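Local coordinates for protein deoxyuridine 5'-triphosphate nucleotidohydrolase (Entamoeba histolytica, PDB 3LQW) that probably hydrolyses dUTP to dUMP and diphosphate with the help of magnesium, keeping uracil out of DNA, at residues V32-V37 and Y51-F56; L65-V70 and R106-V111; P75-G80 and I137-I142. All coordinates share one frame; numbering follows the deposited sequence. Where two conformers were deposited one is given.

Interaction 1 (V32-V37 and Y51-F56)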
# COMPACT_ATOMS: atom_id res chain seq x y z
N VAL A 32 -23.97 -8.70 -10.69
CA VAL A 32 -25.08 -9.52 -10.21
C VAL A 32 -26.04 -8.59 -9.50
O VAL A 32 -25.65 -7.52 -9.01
CB VAL A 32 -24.63 -10.65 -9.26
CG1 VAL A 32 -23.92 -11.72 -10.04
CG2 VAL A 32 -23.76 -10.10 -8.17
N GLU A 33 -27.32 -8.94 -9.53
CA GLU A 33 -28.35 -8.00 -9.11
C GLU A 33 -28.26 -7.56 -7.66
O GLU A 33 -28.64 -6.44 -7.32
CB GLU A 33 -29.73 -8.61 -9.35
N ASP A 34 -27.75 -8.42 -6.78
CA ASP A 34 -27.65 -8.07 -5.38
C ASP A 34 -26.27 -7.54 -4.97
O ASP A 34 -26.03 -7.38 -3.78
CB ASP A 34 -28.07 -9.23 -4.46
CG ASP A 34 -27.23 -10.49 -4.64
OD1 ASP A 34 -26.20 -10.50 -5.36
OD2 ASP A 34 -27.64 -11.51 -4.05
N ALA A 35 -25.41 -7.22 -5.93
CA ALA A 35 -24.14 -6.55 -5.58
C ALA A 35 -24.44 -5.21 -4.91
O ALA A 35 -25.43 -4.54 -5.23
CB ALA A 35 -23.31 -6.34 -6.82
N ILE A 36 -23.56 -4.77 -4.02
CA ILE A 36 -23.67 -3.49 -3.35
C ILE A 36 -22.70 -2.50 -3.97
O ILE A 36 -21.48 -2.76 -4.00
CB ILE A 36 -23.43 -3.63 -1.84
CG1 ILE A 36 -24.44 -4.59 -1.21
CG2 ILE A 36 -23.51 -2.28 -1.15
CD1 ILE A 36 -24.12 -4.97 0.23
N VAL A 37 -23.20 -1.38 -4.45
CA VAL A 37 -22.33 -0.35 -4.99
C VAL A 37 -21.42 0.18 -3.86
O VAL A 37 -21.89 0.54 -2.79
CB VAL A 37 -23.15 0.83 -5.61
CG1 VAL A 37 -22.24 1.93 -6.10
CG2 VAL A 37 -24.01 0.34 -6.76
N TYR A 51 -17.74 -4.20 -0.59
CA TYR A 51 -18.59 -5.17 0.10
C TYR A 51 -18.43 -6.55 -0.51
O TYR A 51 -18.36 -6.68 -1.72
CB TYR A 51 -20.08 -4.74 -0.04
CG TYR A 51 -20.39 -3.40 0.59
CD1 TYR A 51 -20.17 -2.23 -0.11
CD2 TYR A 51 -20.95 -3.30 1.84
CE1 TYR A 51 -20.44 -1.00 0.46
CE2 TYR A 51 -21.27 -2.08 2.42
CZ TYR A 51 -21.00 -0.92 1.72
OH TYR A 51 -21.31 0.30 2.29
N SER A 52 -18.41 -7.58 0.33
CA SER A 52 -18.42 -8.94 -0.15
C SER A 52 -19.78 -9.32 -0.77
O SER A 52 -20.79 -9.05 -0.15
CB SER A 52 -18.11 -9.93 0.98
OG SER A 52 -18.10 -11.22 0.47
N ASN A 53 -19.73 -10.01 -1.91
CA ASN A 53 -20.97 -10.56 -2.48
C ASN A 53 -21.24 -11.97 -2.04
O ASN A 53 -22.24 -12.55 -2.48
CB ASN A 53 -20.95 -10.45 -4.01
CG ASN A 53 -22.28 -10.74 -4.64
OD1 ASN A 53 -23.30 -10.08 -4.34
ND2 ASN A 53 -22.28 -11.70 -5.53
N THR A 54 -20.41 -12.55 -1.17
CA THR A 54 -20.58 -13.95 -0.73
C THR A 54 -20.20 -14.12 0.75
O THR A 54 -19.47 -13.33 1.34
CB THR A 54 -19.73 -14.92 -1.57
OG1 THR A 54 -18.35 -14.82 -1.18
CG2 THR A 54 -19.85 -14.71 -3.08
N ASN A 55 -20.72 -15.17 1.35
CA ASN A 55 -20.19 -15.69 2.59
C ASN A 55 -18.87 -16.39 2.27
O ASN A 55 -18.69 -16.95 1.20
CB ASN A 55 -21.15 -16.72 3.21
CG ASN A 55 -22.48 -16.13 3.55
OD1 ASN A 55 -22.60 -15.01 4.01
ND2 ASN A 55 -23.52 -16.95 3.43
N PHE A 56 -17.94 -16.38 3.22
CA PHE A 56 -16.65 -17.04 3.01
C PHE A 56 -16.02 -17.32 4.36
O PHE A 56 -16.38 -16.71 5.36
CB PHE A 56 -15.70 -16.22 2.11
CG PHE A 56 -15.34 -14.88 2.66
CD1 PHE A 56 -16.14 -13.77 2.42
CD2 PHE A 56 -14.18 -14.71 3.41
CE1 PHE A 56 -15.83 -12.54 2.93
CE2 PHE A 56 -13.88 -13.51 3.94
CZ PHE A 56 -14.66 -12.41 3.69
O HOH W 1 -18.95 -3.93 -3.29
O HOH W 2 -21.46 -6.74 -3.20
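Ile-36 and Tyr-51 share a water that is held from both sides: water 1 donates to Ile-36 O at 2.9 Å and accepts from Tyr-51 N at 3.0 Å. Water 2 sits further along the same seam; it accepts from Ile-36 N at 3.0 Å and makes a weak, long bond to Tyr-51 O. The backbones are thus joined through solvent, whereas the side chains meet directly. Ile-36 crosses the Tyr-51 ring at about a right angle and sets its CG2 methyl over one face, 3.6 Å from the ring centroid and 16° off the normal, a CH-pi contact. With chi1 at -59°, CG2 lies opposite the backbone N while the other branch runs on, so that Ile-36 CD1 rests 3.9 Å from Tyr-51 CD2. These two loops flank the short strands 39-40 and 47-51 at one margin of the jelly-roll barrel of trimeric dUTPases, and Tyr-51 OH bonds to Thr-39 OG1. Upstream, a type I turn from Val-32 to Ala-35, closed by Ala-35 N to Val-32 O at 3.1 Å, presents Val-32 and Asp-34 to the side chain of Asn-53. Asp-34 also forms a salt bridge through OD2 with Lys-125. The opposing loop bends beyond Tyr-51, where Ser-52 OG donates in the carbonyl plane to a lone pair of Thr-54 O at 2.7 Å.

Interaction 2 (L65-V70 and R106-V111)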
# COMPACT_ATOMS: atom_id res chain seq x y z
N LEU A 65 -9.78 -15.25 -1.90
CA LEU A 65 -10.11 -14.24 -2.90
C LEU A 65 -11.61 -13.94 -2.85
O LEU A 65 -12.44 -14.78 -3.21
CB LEU A 65 -9.75 -14.78 -4.29
CG LEU A 65 -9.97 -13.78 -5.43
CD1 LEU A 65 -9.01 -12.61 -5.35
CD2 LEU A 65 -9.91 -14.44 -6.82
N VAL A 66 -11.94 -12.77 -2.35
CA VAL A 66 -13.33 -12.35 -2.12
C VAL A 66 -13.89 -11.55 -3.31
O VAL A 66 -13.30 -10.58 -3.75
CB VAL A 66 -13.49 -11.51 -0.82
CG1 VAL A 66 -15.01 -11.25 -0.53
CG2 VAL A 66 -12.83 -12.21 0.37
N SER A 67 -15.04 -11.99 -3.79
CA SER A 67 -15.73 -11.32 -4.90
C SER A 67 -16.62 -10.19 -4.37
O SER A 67 -17.32 -10.36 -3.40
CB SER A 67 -16.53 -12.34 -5.70
OG SER A 67 -15.70 -13.27 -6.39
N THR A 68 -16.53 -9.03 -5.03
CA THR A 68 -17.37 -7.88 -4.67
C THR A 68 -18.67 -7.80 -5.49
O THR A 68 -19.61 -7.10 -5.08
CB THR A 68 -16.64 -6.58 -4.89
OG1 THR A 68 -16.38 -6.38 -6.29
CG2 THR A 68 -15.37 -6.50 -4.07
N GLY A 69 -18.71 -8.48 -6.63
CA GLY A 69 -19.89 -8.37 -7.48
C GLY A 69 -19.96 -7.14 -8.35
O GLY A 69 -20.99 -6.97 -9.01
N VAL A 70 -18.93 -6.30 -8.38
CA VAL A 70 -18.90 -5.11 -9.22
C VAL A 70 -17.65 -5.02 -10.08
O VAL A 70 -16.60 -5.56 -9.69
CB VAL A 70 -19.08 -3.80 -8.39
CG1 VAL A 70 -20.33 -3.89 -7.53
CG2 VAL A 70 -17.86 -3.47 -7.55
N ARG A 106 -11.64 -3.80 -16.60
CA ARG A 106 -13.10 -3.93 -16.67
C ARG A 106 -13.62 -5.25 -16.10
O ARG A 106 -14.80 -5.55 -16.20
CB ARG A 106 -13.59 -3.76 -18.12
CG ARG A 106 -13.29 -2.38 -18.71
CD ARG A 106 -14.15 -1.27 -18.10
NE ARG A 106 -13.73 0.01 -18.63
CZ ARG A 106 -12.77 0.79 -18.14
NH1 ARG A 106 -12.17 0.50 -16.99
NH2 ARG A 106 -12.41 1.90 -18.79
N GLY A 107 -12.74 -6.02 -15.49
CA GLY A 107 -13.12 -7.21 -14.77
C GLY A 107 -13.71 -6.92 -13.40
O GLY A 107 -13.72 -5.78 -12.95
N GLU A 108 -14.24 -7.95 -12.77
CA GLU A 108 -14.76 -7.83 -11.40
C GLU A 108 -13.65 -7.48 -10.43
O GLU A 108 -12.52 -7.98 -10.55
CB GLU A 108 -15.37 -9.15 -10.98
CG GLU A 108 -16.05 -9.13 -9.62
CD GLU A 108 -16.83 -10.36 -9.26
OE1 GLU A 108 -16.82 -11.32 -10.04
OE2 GLU A 108 -17.41 -10.38 -8.17
N ILE A 109 -13.95 -6.60 -9.48
CA ILE A 109 -13.01 -6.35 -8.39
C ILE A 109 -13.10 -7.51 -7.43
O ILE A 109 -14.16 -7.85 -6.88
CB ILE A 109 -13.30 -5.03 -7.69
CG1 ILE A 109 -13.41 -3.92 -8.74
CG2 ILE A 109 -12.19 -4.77 -6.63
CD1 ILE A 109 -12.17 -3.90 -9.59
N LYS A 110 -11.95 -8.15 -7.22
CA LYS A 110 -11.83 -9.25 -6.27
C LYS A 110 -10.63 -8.93 -5.38
O LYS A 110 -9.64 -8.40 -5.87
CB LYS A 110 -11.63 -10.58 -6.98
CG LYS A 110 -12.77 -10.93 -7.95
CD LYS A 110 -12.61 -12.36 -8.46
CE LYS A 110 -13.62 -12.68 -9.48
NZ LYS A 110 -13.35 -14.03 -10.05
N VAL A 111 -10.81 -9.17 -4.08
CA VAL A 111 -9.92 -8.73 -2.99
C VAL A 111 -9.25 -9.98 -2.40
O VAL A 111 -9.96 -10.87 -1.96
CB VAL A 111 -10.80 -7.98 -1.79
CG1 VAL A 111 -9.90 -7.55 -0.68
CG2 VAL A 111 -11.63 -6.78 -2.39
O HOH W 3 -16.78 -13.82 -8.88
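Thr-68 turns its two branches to different partners across the strand pair: OG1 donates to Ile-109 O at 2.7 Å, while CG2 meets Val-111 CG2 at 4.1 Å, the two side chains crossing at about a right angle. A chi1 of 66° puts the hydroxyl between the backbone N and the carbonyl carbon, where it can also accept from Val-70 N, an ST turn. Ile-109 O is gripped twice, since Thr-68 N approaches it nearly along the C=O axis at 3.2 Å and OG1 comes in tilted from the carbonyl plane. Strands 65-68 and 108-111 run antiparallel in one sheet of the dUTPase jelly roll, with Val-66 and Val-111 a hydrogen-bonded pair and Ser-67 and Lys-110 a non-hydrogen-bonded one. The Val-66 and Val-111 face turns inward, Val-111 packing on Ile-129 and Ala-130 of strand 128-136. On the Ser-67 and Lys-110 face Leu-65 lies obliquely across the lysine stem, CD1 3.7 Å from Lys-110 CB and CD2 3.8 Å from Lys-110 CD. Glu-108 stretches out fully, chi1 -175°, and reaches the corner at which the first strand turns: its OE2 takes Gly-69 N at 2.8 Å on the anti side, 23° out of the carboxylate plane. The other oxygen, Glu-108 OE1, accepts from water 3. Past the corner Ile-109 N donates to Val-70 O at 2.9 Å.

Interaction 3 (P75-G80 and I137-I142)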
# COMPACT_ATOMS: atom_id res chain seq x y z
N PRO A 75 -11.49 7.08 -12.71
CA PRO A 75 -11.20 8.32 -13.45
C PRO A 75 -9.80 8.35 -14.05
O PRO A 75 -8.85 7.73 -13.56
CB PRO A 75 -11.33 9.43 -12.41
CG PRO A 75 -11.84 8.87 -11.23
CD PRO A 75 -11.98 7.37 -11.36
N HIS A 76 -9.65 9.16 -15.08
CA HIS A 76 -8.41 9.30 -15.80
C HIS A 76 -7.24 9.75 -14.92
O HIS A 76 -7.39 10.61 -14.06
CB HIS A 76 -8.62 10.28 -16.96
CG HIS A 76 -7.50 10.29 -17.95
ND1 HIS A 76 -6.94 9.14 -18.47
CD2 HIS A 76 -6.83 11.33 -18.51
CE1 HIS A 76 -5.97 9.47 -19.31
NE2 HIS A 76 -5.88 10.79 -19.34
N GLN A 77 -6.07 9.17 -15.18
CA GLN A 77 -4.83 9.50 -14.48
C GLN A 77 -4.89 9.16 -12.99
O GLN A 77 -4.18 9.73 -12.17
CB GLN A 77 -4.41 10.95 -14.74
CG GLN A 77 -4.03 11.17 -16.21
CD GLN A 77 -3.87 12.61 -16.60
OE1 GLN A 77 -4.40 13.52 -15.95
NE2 GLN A 77 -3.20 12.82 -17.72
N CYS A 78 -5.72 8.18 -12.67
CA CYS A 78 -5.82 7.62 -11.33
C CYS A 78 -5.79 6.11 -11.46
O CYS A 78 -5.99 5.54 -12.53
CB CYS A 78 -7.13 8.03 -10.65
SG CYS A 78 -7.32 9.82 -10.40
N TYR A 79 -5.60 5.44 -10.32
CA TYR A 79 -5.90 4.02 -10.21
C TYR A 79 -6.64 3.78 -8.89
O TYR A 79 -6.68 4.66 -8.03
CB TYR A 79 -4.65 3.15 -10.36
CG TYR A 79 -3.85 3.01 -9.11
CD1 TYR A 79 -3.06 4.04 -8.65
CD2 TYR A 79 -3.88 1.84 -8.36
CE1 TYR A 79 -2.31 3.93 -7.50
CE2 TYR A 79 -3.13 1.73 -7.18
CZ TYR A 79 -2.37 2.79 -6.74
OH TYR A 79 -1.62 2.65 -5.60
N GLY A 80 -7.21 2.60 -8.75
CA GLY A 80 -7.85 2.22 -7.51
C GLY A 80 -6.91 1.30 -6.73
O GLY A 80 -6.57 0.23 -7.19
N ILE A 137 -1.84 9.33 -10.05
CA ILE A 137 -0.59 8.75 -10.50
C ILE A 137 -0.08 9.42 -11.78
O ILE A 137 -0.81 10.16 -12.45
CB ILE A 137 -0.69 7.22 -10.72
CG1 ILE A 137 -1.82 6.85 -11.68
CG2 ILE A 137 -0.87 6.51 -9.38
CD1 ILE A 137 -1.70 5.43 -12.25
N SER A 138 1.18 9.14 -12.07
CA SER A 138 1.83 9.55 -13.31
C SER A 138 1.94 8.40 -14.26
O SER A 138 2.36 7.29 -13.88
CB SER A 138 3.24 10.03 -12.98
OG SER A 138 3.99 10.30 -14.17
N TYR A 139 1.58 8.65 -15.52
CA TYR A 139 1.83 7.69 -16.62
C TYR A 139 3.14 8.02 -17.34
O TYR A 139 3.28 7.80 -18.55
CB TYR A 139 0.69 7.64 -17.62
CG TYR A 139 -0.56 7.04 -17.05
CD1 TYR A 139 -0.58 5.77 -16.49
CD2 TYR A 139 -1.78 7.72 -17.17
CE1 TYR A 139 -1.73 5.22 -16.01
CE2 TYR A 139 -2.94 7.17 -16.70
CZ TYR A 139 -2.92 5.93 -16.12
OH TYR A 139 -4.07 5.37 -15.63
N CYS A 140 4.15 8.48 -16.60
CA CYS A 140 5.43 8.85 -17.16
C CYS A 140 5.96 7.76 -18.05
O CYS A 140 5.84 6.56 -17.80
CB CYS A 140 6.42 9.15 -16.02
SG CYS A 140 6.59 7.87 -14.80
N ARG A 141 6.63 8.19 -19.11
CA ARG A 141 7.35 7.25 -19.94
C ARG A 141 8.60 6.79 -19.18
O ARG A 141 8.98 7.38 -18.18
CB ARG A 141 7.70 7.82 -21.32
CG ARG A 141 8.55 8.98 -21.25
CD ARG A 141 8.55 9.67 -22.68
NE ARG A 141 9.64 10.64 -22.81
CZ ARG A 141 9.56 11.87 -22.36
NH1 ARG A 141 8.44 12.27 -21.80
NH2 ARG A 141 10.58 12.69 -22.46
N ILE A 142 9.16 5.68 -19.61
CA ILE A 142 10.31 5.03 -19.02
C ILE A 142 11.49 5.09 -19.99
O ILE A 142 11.36 4.68 -21.15
CB ILE A 142 9.97 3.56 -18.69
CG1 ILE A 142 8.74 3.47 -17.78
CG2 ILE A 142 11.14 2.87 -18.07
CD1 ILE A 142 8.12 2.13 -17.79
O HOH W 4 -4.72 3.32 -13.86
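Ile-137 meets Tyr-79 from the side: its CG2 methyl abuts the ring edge near the ring plane, 3.4 Å from Tyr-79 CD1, and the two side chains cross at about a right angle. The contact lies where the barrel ends and the C-terminal arm of a trimeric dUTPase departs; strand 141-144 pairs in parallel with a strand of the third subunit, carrying that sheet across the interface. At the start of the arm Ile-137 N donates to Gln-77 O at 3.2 Å, a nearly straight bond (175° at the hydrogen) whose donor is tilted from the carbonyl plane. The isoleucine torsion explains the packing: at a chi1 of 55° CG1 sits between the backbone N and the carbonyl carbon, over the Gln-77 to Cys-78 peptide, while CG2 points to the tyrosine. Tyr-139 reaches back over the type II turn from Pro-75 to Cys-78 and brings its CE2 to 3.7 Å from Gln-77 CA. The stem of Gln-77 passes it obliquely, the amide and ring planes 50° apart. In the next shell Glu-103 ties the middle of the turn to the arm: its OE1 is bonded by both Tyr-139 OH and Gln-77 N, and its OE2 by His-76 ND1. The third subunit packs against this contact: its Glu-135 and Arg-81 bond to Tyr-79 OH and its Ile-134 lies on Ile-137. Between turn and arm stands water 4, at the edge of the Tyr-139 ring and in its plane, donating to Cys-78 O at 2.9 Å and to Tyr-139 OH at 2.8 Å.

Interactions 1 and 2 are neighbours, with centres 9 Å apart: Asn-53 N probably bonds to Ser-67 O at 2.9 Å, and Ala-35 CB rests 3.3 Å from Gly-69 O, so the loops of interaction 1 lie against strand 63-73. Interaction 3 lies on the other side of the chain's centre from interaction 1, about 29 Å away centre to centre, and about 21 Å from interaction 2. Glu-103 connects the last two, its backbone O taking Arg-106 NH1 while its carboxylate holds the 75-78 turn. Segment 106-111 begins in the family's conserved motif III, which in relatives contributes to the uracil pocket; no nucleotide is part of these contacts.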